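Local structure of translation initiation factor 6 (Methanocaldococcus jannaschii, 1G61) at residues 40-46 against 202-208; 157-162 against 220-226. The protein binds the 50S ribosomal subunit and prevents it from joining the 30S subunit to form the 70S initiation complex. One frame throughout, in Å; residues are numbered along the deposited sequence.

Contact 1: residues 40-46 against 202-208; sequences VSEVLET and ANSKGAV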
# COMPACT_ATOMS: atom_id res chain seq x y z
N VAL A 40 -3.54 -15.13 0.80
CA VAL A 40 -2.96 -13.87 0.33
C VAL A 40 -1.74 -14.09 -0.56
O VAL A 40 -1.60 -13.55 -1.66
CB VAL A 40 -2.66 -13.00 1.58
CG1 VAL A 40 -1.85 -11.79 1.13
CG2 VAL A 40 -3.96 -12.63 2.29
N SER A 41 -0.85 -14.98 -0.13
CA SER A 41 0.33 -15.31 -0.89
C SER A 41 -0.04 -15.82 -2.27
O SER A 41 0.60 -15.48 -3.27
CB SER A 41 1.17 -16.36 -0.12
OG SER A 41 2.29 -16.61 -0.93
N GLU A 42 -1.06 -16.64 -2.38
CA GLU A 42 -1.43 -17.24 -3.65
C GLU A 42 -1.99 -16.20 -4.58
O GLU A 42 -1.73 -16.18 -5.77
CB GLU A 42 -2.49 -18.34 -3.41
CG GLU A 42 -3.04 -19.07 -4.61
CD GLU A 42 -4.06 -20.14 -4.25
OE1 GLU A 42 -4.22 -21.15 -4.96
OE2 GLU A 42 -4.74 -19.95 -3.20
N VAL A 43 -2.86 -15.30 -4.08
CA VAL A 43 -3.47 -14.36 -5.03
C VAL A 43 -2.52 -13.25 -5.42
O VAL A 43 -2.54 -12.80 -6.57
CB VAL A 43 -4.80 -13.83 -4.47
CG1 VAL A 43 -4.56 -12.89 -3.32
CG2 VAL A 43 -5.59 -13.11 -5.55
N LEU A 44 -1.66 -12.81 -4.51
CA LEU A 44 -0.69 -11.76 -4.86
C LEU A 44 0.58 -12.31 -5.47
O LEU A 44 1.37 -11.54 -6.06
CB LEU A 44 -0.36 -10.94 -3.60
CG LEU A 44 -1.57 -10.24 -2.99
CD1 LEU A 44 -1.08 -9.48 -1.77
CD2 LEU A 44 -2.26 -9.33 -4.01
N GLU A 45 0.79 -13.62 -5.35
CA GLU A 45 2.01 -14.33 -5.83
C GLU A 45 3.24 -13.70 -5.18
O GLU A 45 4.18 -13.33 -5.85
CB GLU A 45 2.07 -14.26 -7.37
CG GLU A 45 0.85 -14.90 -8.00
CD GLU A 45 0.85 -14.92 -9.51
OE1 GLU A 45 1.95 -15.01 -10.11
OE2 GLU A 45 -0.28 -14.86 -10.06
N THR A 46 3.25 -13.58 -3.86
CA THR A 46 4.32 -12.91 -3.13
C THR A 46 4.87 -13.80 -2.01
O THR A 46 4.19 -14.78 -1.66
CB THR A 46 3.82 -11.62 -2.44
OG1 THR A 46 2.64 -11.99 -1.73
CG2 THR A 46 3.49 -10.55 -3.46
N ALA A 202 -3.04 -4.52 -3.39
CA ALA A 202 -2.98 -5.04 -4.74
C ALA A 202 -1.58 -4.88 -5.36
O ALA A 202 -0.83 -3.98 -4.99
CB ALA A 202 -3.96 -4.26 -5.63
N ASN A 203 -1.32 -5.73 -6.31
CA ASN A 203 -0.16 -5.56 -7.19
C ASN A 203 -0.64 -5.87 -8.62
O ASN A 203 -1.84 -5.93 -8.88
CB ASN A 203 1.06 -6.36 -6.73
CG ASN A 203 0.82 -7.84 -6.72
OD1 ASN A 203 -0.08 -8.34 -7.44
ND2 ASN A 203 1.60 -8.62 -5.95
N SER A 204 0.31 -6.01 -9.57
CA SER A 204 -0.09 -6.22 -10.96
C SER A 204 -0.70 -7.60 -11.18
O SER A 204 -1.26 -7.83 -12.28
CB SER A 204 1.11 -6.03 -11.90
OG SER A 204 2.00 -7.14 -11.74
N LYS A 205 -0.58 -8.52 -10.20
CA LYS A 205 -0.99 -9.90 -10.36
C LYS A 205 -2.32 -10.19 -9.68
O LYS A 205 -2.99 -11.12 -10.11
CB LYS A 205 0.12 -10.84 -9.81
CG LYS A 205 1.38 -10.74 -10.67
CD LYS A 205 2.57 -11.39 -10.02
CE LYS A 205 3.00 -10.57 -8.81
NZ LYS A 205 4.23 -11.20 -8.22
N GLY A 206 -2.73 -9.44 -8.66
CA GLY A 206 -3.95 -9.75 -7.97
C GLY A 206 -4.22 -8.71 -6.90
O GLY A 206 -3.45 -7.75 -6.72
N ALA A 207 -5.37 -8.87 -6.22
CA ALA A 207 -5.75 -7.95 -5.14
C ALA A 207 -6.48 -8.72 -4.04
O ALA A 207 -7.17 -9.73 -4.28
CB ALA A 207 -6.64 -6.84 -5.66
N VAL A 208 -6.34 -8.19 -2.82
CA VAL A 208 -7.14 -8.62 -1.66
C VAL A 208 -8.01 -7.43 -1.32
O VAL A 208 -7.47 -6.35 -1.00
CB VAL A 208 -6.28 -9.09 -0.49
CG1 VAL A 208 -7.16 -9.60 0.66
CG2 VAL A 208 -5.31 -10.17 -0.93

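Contact 2: residues 157-162 against 220-226; sequences TNKGCL and IIEDALG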
# COMPACT_ATOMS: atom_id res chain seq x y z
N THR A 157 -0.78 0.33 -8.24
CA THR A 157 0.09 -0.79 -8.58
C THR A 157 0.87 -0.37 -9.83
O THR A 157 0.67 0.76 -10.37
CB THR A 157 -0.66 -2.08 -8.87
OG1 THR A 157 -1.26 -1.97 -10.19
CG2 THR A 157 -1.76 -2.33 -7.83
N ASN A 158 1.75 -1.18 -10.33
CA ASN A 158 2.44 -0.91 -11.60
C ASN A 158 1.49 -0.91 -12.79
O ASN A 158 1.86 -0.37 -13.84
CB ASN A 158 3.56 -1.94 -11.82
CG ASN A 158 4.67 -1.76 -10.81
OD1 ASN A 158 4.92 -0.64 -10.33
ND2 ASN A 158 5.35 -2.85 -10.48
N LYS A 159 0.30 -1.49 -12.62
CA LYS A 159 -0.63 -1.62 -13.75
C LYS A 159 -1.74 -0.62 -13.69
O LYS A 159 -2.27 -0.19 -14.72
CB LYS A 159 -1.21 -3.06 -13.74
CG LYS A 159 -2.00 -3.38 -14.99
CD LYS A 159 -2.41 -4.85 -15.02
CE LYS A 159 -2.82 -5.26 -16.44
NZ LYS A 159 -3.24 -6.69 -16.44
N GLY A 160 -2.24 -0.25 -12.49
CA GLY A 160 -3.39 0.64 -12.44
C GLY A 160 -3.47 1.38 -11.10
O GLY A 160 -2.63 1.27 -10.23
N CYS A 161 -4.56 2.15 -10.99
CA CYS A 161 -4.73 3.01 -9.81
C CYS A 161 -6.23 3.20 -9.56
O CYS A 161 -6.96 3.48 -10.52
CB CYS A 161 -4.03 4.35 -10.09
SG CYS A 161 -4.25 5.59 -8.80
N LEU A 162 -6.62 3.03 -8.33
CA LEU A 162 -8.00 3.31 -7.90
C LEU A 162 -8.00 4.45 -6.89
O LEU A 162 -7.26 4.35 -5.90
CB LEU A 162 -8.65 2.07 -7.30
CG LEU A 162 -10.05 2.26 -6.70
CD1 LEU A 162 -11.09 2.32 -7.84
CD2 LEU A 162 -10.38 1.14 -5.72
N ILE A 220 -15.65 -1.96 -10.55
CA ILE A 220 -14.88 -0.73 -10.69
C ILE A 220 -13.44 -0.94 -10.27
O ILE A 220 -12.49 -0.42 -10.90
CB ILE A 220 -15.60 0.42 -9.98
CG1 ILE A 220 -16.87 0.82 -10.79
CG2 ILE A 220 -14.70 1.63 -9.78
CD1 ILE A 220 -17.91 1.56 -10.00
N ILE A 221 -13.20 -1.68 -9.18
CA ILE A 221 -11.83 -1.99 -8.74
C ILE A 221 -11.09 -2.78 -9.79
O ILE A 221 -9.92 -2.47 -10.12
CB ILE A 221 -11.91 -2.78 -7.43
CG1 ILE A 221 -12.46 -1.90 -6.31
CG2 ILE A 221 -10.55 -3.40 -7.08
CD1 ILE A 221 -12.98 -2.69 -5.11
N GLU A 222 -11.71 -3.82 -10.37
CA GLU A 222 -11.11 -4.61 -11.39
C GLU A 222 -10.67 -3.76 -12.59
O GLU A 222 -9.54 -3.87 -13.07
CB GLU A 222 -12.12 -5.68 -11.90
CG GLU A 222 -12.21 -6.88 -10.99
CD GLU A 222 -13.50 -7.68 -11.17
OE1 GLU A 222 -14.22 -7.44 -12.16
OE2 GLU A 222 -13.78 -8.54 -10.30
N ASP A 223 -11.57 -2.90 -13.06
CA ASP A 223 -11.28 -2.03 -14.20
C ASP A 223 -10.16 -1.03 -13.90
O ASP A 223 -9.29 -0.82 -14.73
CB ASP A 223 -12.53 -1.25 -14.66
CG ASP A 223 -13.59 -2.12 -15.27
OD1 ASP A 223 -13.30 -3.24 -15.74
OD2 ASP A 223 -14.76 -1.66 -15.31
N ALA A 224 -10.18 -0.47 -12.68
CA ALA A 224 -9.17 0.52 -12.34
C ALA A 224 -7.78 -0.06 -12.21
O ALA A 224 -6.79 0.61 -12.53
CB ALA A 224 -9.58 1.18 -11.01
N LEU A 225 -7.69 -1.32 -11.73
CA LEU A 225 -6.41 -1.91 -11.43
C LEU A 225 -5.94 -2.80 -12.59
O LEU A 225 -4.88 -3.40 -12.50
CB LEU A 225 -6.47 -2.71 -10.11
CG LEU A 225 -6.76 -1.83 -8.90
CD1 LEU A 225 -6.82 -2.67 -7.63
CD2 LEU A 225 -5.77 -0.68 -8.72
N GLY A 226 -6.74 -2.97 -13.67
CA GLY A 226 -6.36 -3.86 -14.74
C GLY A 226 -6.41 -5.31 -14.37
O GLY A 226 -5.70 -6.17 -14.95
O HOH W 1 -2.91 -3.97 -10.67

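Contact 1: residues 40-46 against 202-208
This is a helix-end against beta-hairpin contact: the last turn of helix 34-44 packs on the turn joining strands 200-202 and 207-210, in the pseudo-fivefold alpha-beta barrel of IF6, where the first and last parts of the chain meet. The apolar part centres on Val208, whose CG2 lies 3.7 Å from Val43 CG1 and 4.3 Å from both Leu44 CG and Val40 CG2. Leu44 CD2 packs closely on the backbone at Gly206 O (3.4 Å). Gly206 CA sits 3.6 Å from Val43 O; an ideal CB would lie 2.3 Å from that oxygen, so the approach requires glycine. Asn203 ND2 donates to Leu44 O at 2.9 Å and 174°, and to Thr22 O, while its OD1 accepts from Lys205 N (2.8 Å, the Asx turn) and Gly206 N (3.1 Å), an Asx motif consistent with this orientation. Lys205 NZ donates to Glu45 O at 3.2 Å and also to Glu23 O. Side-chain donors of the hairpin thus satisfy carbonyls exposed where the helix ends.

Contact 2: residues 157-162 against 220-226
Leu162 and Leu225, with 85 and 84 Å² buried, define this packing of the C-terminal helix 215-225 on strand 160-163 of a beta-hairpin, one of the strand-helix layers of the IF6 alpha-beta barrel. The short axes approach to 6.6 Å, with N-to-C directions 141° apart. Leu162 points its CA-to-CB bond at the helix and packs between neighbouring turns: CD2 lies 3.7 Å from Ile221 CG1, and CD1 lies 3.7 Å from Ala224 CB and 4.2 Å from Ile220 CG2. Leu225 starts sideways, yet its CD2 comes within 3.8 Å of both Cys161 N and Leu162 N and 4.2 Å from Leu162 CB. Ala224, third in buried area, adds a polar link, its O accepting from Cys161 N at 3.1 Å and meeting Gly160 CA at 3.4 Å in a CA-H...O contact. A CB on Gly160 would clash with that oxygen. Beyond, the helix closes in a Schellman motif at Gly226, whose O accepts from Lys159 NZ at 2.9 Å. Thr157 OG1 forms an ST motif, accepting from Gly160 N and, as the ST turn, Lys159 N, and lies 2.6 Å from a water that donates to Leu225 O at 2.7 Å.

Both contacts set a helix C-terminus against a hairpin, mostly its turn in contact 1, its turn and second strand in contact 2. Both are largely buried, their centres about 12 and 13 Å from the centre of the chain and about 13 Å apart, and they touch: Ala202 CB is 3.8 Å from Leu225 CD1. Contact 1 sets a helix from the first part of the chain against the last hairpin, whose strand 207-210 also pairs with N-terminal strand 4-7, the velcro closure, and is followed by helix 215-225 of contact 2. In contact 1 side-chain donors serve helix-end carbonyls; in contact 2 leucine packing dominates, with a backbone amide, a lysine and a water alongside.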